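Local coordinates for protein phenylalanine--tRNA ligase beta subunit (Pyrococcus horikoshii, PDB 2CXI) that forms, as the N-terminal part of the beta subunit, a piece of the tetrameric synthetase that charges tRNA(Phe) with phenylalanine using ATP, at residues D26-L29 with E34-D37; Y103-I108 with E241-A246. One frame throughout, in Å; residues are numbered along the deposited sequence.

Interaction 1: residues D26-L29 with E34-D37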
loop_
_atom_site.group_PDB
_atom_site.type_symbol
_atom_site.label_atom_id
_atom_site.label_comp_id
_atom_site.label_asym_id
_atom_site.label_seq_id
_atom_site.Cartn_x
_atom_site.Cartn_y
_atom_site.Cartn_z
ATOM N N ASP A 26 -6.585 -53.026 19.191
ATOM C CA ASP A 26 -5.994 -52.372 20.383
ATOM C C ASP A 26 -5.677 -50.888 20.159
ATOM O O ASP A 26 -5.802 -50.059 21.069
ATOM C CB ASP A 26 -4.717 -53.099 20.838
ATOM C CG ASP A 26 -4.987 -54.580 21.155
ATOM O OD1 ASP A 26 -6.040 -54.888 21.742
ATOM O OD2 ASP A 26 -4.238 -55.483 20.812
ATOM N N LEU A 27 -5.225 -50.581 18.946
ATOM C CA LEU A 27 -4.798 -49.237 18.596
ATOM C C LEU A 27 -5.903 -48.205 18.757
ATOM O O LEU A 27 -5.663 -47.114 19.290
ATOM C CB LEU A 27 -4.321 -49.224 17.131
ATOM C CG LEU A 27 -2.813 -49.186 16.892
ATOM C CD1 LEU A 27 -1.919 -49.892 17.911
ATOM C CD2 LEU A 27 -2.500 -49.559 15.439
ATOM N N VAL A 28 -7.093 -48.523 18.268
ATOM C CA VAL A 28 -8.173 -47.539 18.300
ATOM C C VAL A 28 -8.464 -47.053 19.742
ATOM O O VAL A 28 -8.737 -45.878 19.942
ATOM C CB VAL A 28 -9.449 -47.988 17.564
ATOM C CG1 VAL A 28 -9.178 -48.225 16.051
ATOM C CG2 VAL A 28 -10.090 -49.254 18.210
ATOM N N LEU A 29 -8.381 -47.955 20.722
ATOM C CA LEU A 29 -8.634 -47.598 22.126
ATOM C C LEU A 29 -7.614 -46.559 22.630
ATOM O O LEU A 29 -7.946 -45.701 23.454
ATOM C CB LEU A 29 -8.649 -48.857 23.014
ATOM C CG LEU A 29 -9.537 -50.003 22.494
ATOM C CD1 LEU A 29 -9.373 -51.347 23.239
ATOM C CD2 LEU A 29 -11.039 -49.572 22.443
ATOM N N GLU A 34 -13.646 -46.439 19.423
ATOM C CA GLU A 34 -13.965 -47.839 19.170
ATOM C C GLU A 34 -14.090 -48.070 17.675
ATOM O O GLU A 34 -14.453 -47.162 16.921
ATOM C CB GLU A 34 -15.289 -48.204 19.857
ATOM C CG GLU A 34 -15.261 -48.038 21.361
ATOM C CD GLU A 34 -14.808 -49.283 22.111
ATOM O OE1 GLU A 34 -14.677 -50.381 21.498
ATOM O OE2 GLU A 34 -14.566 -49.152 23.345
ATOM N N LEU A 35 -13.743 -49.278 17.253
ATOM C CA LEU A 35 -13.892 -49.658 15.883
ATOM C C LEU A 35 -15.337 -50.037 15.603
ATOM O O LEU A 35 -15.785 -51.151 15.937
ATOM C CB LEU A 35 -12.977 -50.859 15.593
ATOM C CG LEU A 35 -11.954 -50.801 14.470
ATOM C CD1 LEU A 35 -11.365 -52.209 14.215
ATOM C CD2 LEU A 35 -12.453 -50.101 13.170
ATOM N N ASP A 36 -16.083 -49.101 15.013
ATOM C CA ASP A 36 -17.498 -49.326 14.746
ATOM C C ASP A 36 -17.746 -50.188 13.515
ATOM O O ASP A 36 -18.736 -50.938 13.472
ATOM C CB ASP A 36 -18.235 -47.993 14.585
ATOM C CG ASP A 36 -19.729 -48.139 14.716
ATOM O OD1 ASP A 36 -20.169 -48.696 15.748
ATOM O OD2 ASP A 36 -20.526 -47.756 13.830
ATOM N N ASP A 37 -16.878 -50.077 12.506
ATOM C CA ASP A 37 -17.014 -50.902 11.290
ATOM C C ASP A 37 -15.686 -50.958 10.565
ATOM O O ASP A 37 -14.830 -50.104 10.800
ATOM C CB ASP A 37 -18.077 -50.305 10.357
ATOM C CG ASP A 37 -18.688 -51.347 9.393
ATOM O OD1 ASP A 37 -18.412 -52.573 9.495
ATOM O OD2 ASP A 37 -19.425 -50.994 8.463
#
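Glu34 and Leu29 meet between helix 21-30 and the strand that follows it, 33-41. The CB of Glu34 starts out away from the helix, and it is the turn about CB-CG (chi2 -90°) that swings the carboxylate back. There Leu29 CD2 sits over a face of the group, its distances to CD and OE1 both being 3.8 Å and that to OE2 3.7 Å. A methyl set so evenly against three atoms shields one side of the carboxylate without offering it a partner; Lys52 makes a long, weak ion pair with OE2.

Deeper in, Val28 points its CB at the strand and splits its two methyls between two targets. Its CG2 lies 3.8 Å from the backbone N of Leu35, while its CG1 reaches Leu35 CG at 4.1 Å, the two side chains crossing at about a right angle. Val28 also touches Leu49 on the neighbouring strand 44-51, so through this one residue the helix rests on two strands of the three-stranded antiparallel sheet. With no hydrogen bond between the two segments, their cohesion rests on van der Waals contact, with the charged carboxylate kept to the exposed margin.

Interaction 2: residues Y103-I108 with E241-A246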
loop_
_atom_site.group_PDB
_atom_site.type_symbol
_atom_site.label_atom_id
_atom_site.label_comp_id
_atom_site.label_asym_id
_atom_site.label_seq_id
_atom_site.Cartn_x
_atom_site.Cartn_y
_atom_site.Cartn_z
ATOM N N TYR A 103 -17.440 -13.000 15.953
ATOM C CA TYR A 103 -16.005 -13.372 15.905
ATOM C C TYR A 103 -15.623 -14.162 14.680
ATOM O O TYR A 103 -16.361 -15.039 14.266
ATOM C CB TYR A 103 -15.571 -14.153 17.162
ATOM C CG TYR A 103 -15.804 -13.337 18.403
ATOM C CD1 TYR A 103 -14.988 -12.219 18.682
ATOM C CD2 TYR A 103 -16.859 -13.635 19.283
ATOM C CE1 TYR A 103 -15.230 -11.427 19.826
ATOM C CE2 TYR A 103 -17.101 -12.868 20.421
ATOM C CZ TYR A 103 -16.282 -11.763 20.678
ATOM O OH TYR A 103 -16.518 -11.013 21.801
ATOM N N GLY A 104 -14.453 -13.819 14.122
ATOM C CA GLY A 104 -13.747 -14.566 13.063
ATOM C C GLY A 104 -12.281 -14.671 13.504
ATOM O O GLY A 104 -11.681 -13.707 14.051
ATOM N N VAL A 105 -11.703 -15.857 13.327
ATOM C CA VAL A 105 -10.268 -16.065 13.514
ATOM C C VAL A 105 -9.823 -16.854 12.284
ATOM O O VAL A 105 -10.643 -17.548 11.633
ATOM C CB VAL A 105 -9.924 -16.835 14.833
ATOM C CG1 VAL A 105 -10.283 -15.946 16.078
ATOM C CG2 VAL A 105 -10.715 -18.198 14.895
ATOM N N TYR A 106 -8.536 -16.765 11.981
ATOM C CA TYR A 106 -8.010 -17.143 10.669
ATOM C C TYR A 106 -6.617 -17.759 10.771
ATOM O O TYR A 106 -5.829 -17.434 11.668
ATOM C CB TYR A 106 -7.962 -15.901 9.736
ATOM C CG TYR A 106 -9.333 -15.236 9.692
ATOM C CD1 TYR A 106 -10.288 -15.634 8.756
ATOM C CD2 TYR A 106 -9.690 -14.291 10.648
ATOM C CE1 TYR A 106 -11.571 -15.092 8.763
ATOM C CE2 TYR A 106 -10.958 -13.747 10.672
ATOM C CZ TYR A 106 -11.890 -14.164 9.731
ATOM O OH TYR A 106 -13.138 -13.641 9.804
ATOM N N ALA A 107 -6.296 -18.590 9.792
ATOM C CA ALA A 107 -4.951 -19.118 9.658
ATOM C C ALA A 107 -4.659 -19.440 8.196
ATOM O O ALA A 107 -5.566 -19.643 7.372
ATOM C CB ALA A 107 -4.758 -20.357 10.573
ATOM N N ILE A 108 -3.372 -19.480 7.897
ATOM C CA ILE A 108 -2.902 -20.008 6.639
ATOM C C ILE A 108 -2.042 -21.218 6.953
ATOM O O ILE A 108 -1.221 -21.193 7.852
ATOM C CB ILE A 108 -2.100 -18.928 5.852
ATOM C CG1 ILE A 108 -3.031 -17.787 5.465
ATOM C CG2 ILE A 108 -1.383 -19.541 4.588
ATOM C CD1 ILE A 108 -2.286 -16.459 5.152
ATOM N N GLU A 241 -13.058 -17.875 22.458
ATOM C CA GLU A 241 -12.355 -19.075 22.918
ATOM C C GLU A 241 -12.753 -20.279 22.110
ATOM O O GLU A 241 -11.890 -21.138 21.830
ATOM C CB GLU A 241 -12.656 -19.374 24.410
ATOM C CG GLU A 241 -11.938 -20.592 25.010
ATOM C CD GLU A 241 -12.606 -21.959 24.760
ATOM O OE1 GLU A 241 -13.854 -22.043 24.651
ATOM O OE2 GLU A 241 -11.854 -22.984 24.679
ATOM N N LYS A 242 -14.046 -20.377 21.780
ATOM C CA LYS A 242 -14.540 -21.547 21.049
ATOM C C LYS A 242 -14.046 -21.610 19.582
ATOM O O LYS A 242 -13.631 -22.683 19.101
ATOM C CB LYS A 242 -16.067 -21.658 21.108
ATOM C CG LYS A 242 -16.591 -22.277 22.428
ATOM C CD LYS A 242 -18.071 -22.665 22.297
ATOM C CE LYS A 242 -18.252 -23.669 21.184
ATOM N NZ LYS A 242 -18.298 -25.032 21.766
ATOM N N VAL A 243 -14.065 -20.471 18.903
ATOM C CA VAL A 243 -13.560 -20.410 17.508
ATOM C C VAL A 243 -12.050 -20.625 17.451
ATOM O O VAL A 243 -11.533 -21.210 16.486
ATOM C CB VAL A 243 -14.045 -19.171 16.769
ATOM C CG1 VAL A 243 -15.620 -19.206 16.662
ATOM C CG2 VAL A 243 -13.560 -17.850 17.452
HETATM N N MSE A 244 -11.338 -20.198 18.495
HETATM C CA MSE A 244 -9.888 -20.433 18.557
HETATM C C MSE A 244 -9.531 -21.896 18.787
HETATM O O MSE A 244 -8.607 -22.400 18.200
HETATM C CB MSE A 244 -9.267 -19.567 19.637
HETATM C CG MSE A 244 -9.367 -18.105 19.283
HETATM SE SE MSE A 244 -7.823 -17.571 18.249
HETATM C CE MSE A 244 -6.527 -17.318 19.776
ATOM N N LEU A 245 -10.273 -22.560 19.658
ATOM C CA LEU A 245 -10.090 -24.010 19.856
ATOM C C LEU A 245 -10.239 -24.746 18.531
ATOM O O LEU A 245 -9.358 -25.517 18.149
ATOM C CB LEU A 245 -11.086 -24.544 20.899
ATOM C CG LEU A 245 -10.840 -25.966 21.425
ATOM C CD1 LEU A 245 -11.304 -27.053 20.400
ATOM C CD2 LEU A 245 -9.392 -26.137 21.904
ATOM N N ALA A 246 -11.345 -24.468 17.825
ATOM C CA ALA A 246 -11.654 -25.118 16.557
ATOM C C ALA A 246 -10.546 -24.829 15.497
ATOM O O ALA A 246 -10.070 -25.722 14.759
ATOM C CB ALA A 246 -12.998 -24.613 16.067
#
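Val105 projects from strand 103-110 against helix 240-255 and overlaps two successive residues there, Val243 and Met244. Its CG2 methyl packs on Val243 CG2 at 3.8 Å and comes within 3.5 Å of Val243 O, an ordinary van der Waals contact. Its other branch, CG1, lies beside the backbone N and opposite the carbonyl carbon (chi1 -67°), which turns it to Met244. That residue is a selenomethionine modelled in two conformers; in the one described here SE lies 3.7 Å from Val105 CG1, and the side chains cross at about a right angle, a detail that may not hold for the other conformer. Tyr103 adds the shank of its side chain, CB touching Val243 CG2 at 4.2 Å, while its ring leads away.

The axes of the two short segments approach to 8.4 Å and run nearly parallel, 23° apart, so the helix lies along the strand. Ala107 extends the contact to Leu247 and Val251 further along the helix, and Val235 of the adjacent antiparallel strand touches both Val105 and Val243. Reducing Val105 to an alanine would probably open a gap between strand and helix, leaving Val243 CG2 and the selenium without the methyls they rest on. Helix 240-255 belongs to the B3/4 region, which in phenylalanyl-tRNA synthetases edits mischarged tRNA. Since the two segments share no hydrogen bond, what joins them is contact between apolar side chains, which probably draws its strength from shape and burial.

How the interactions relate
Both interactions seat a helix against a beta sheet through apolar side chains, but in separate parts of this N-terminal fragment. Their centres are 30 Å apart and their nearest atoms about 19 Å apart, without touching. Along the chain they come in series: interaction 1 is complete before interaction 2 begins. They share no helix, strand or sheet. Interaction 1 is local, joining helix 21-30 to the strand that follows it in the small three-stranded sheet, whereas interaction 2 brings together strand 103-110, part of the larger mixed sheet, and helix 240-255 across some 130 intervening residues. One thus joins neighbouring elements near the N-terminus; the other packs a helix of the B3/4 region on the mixed sheet.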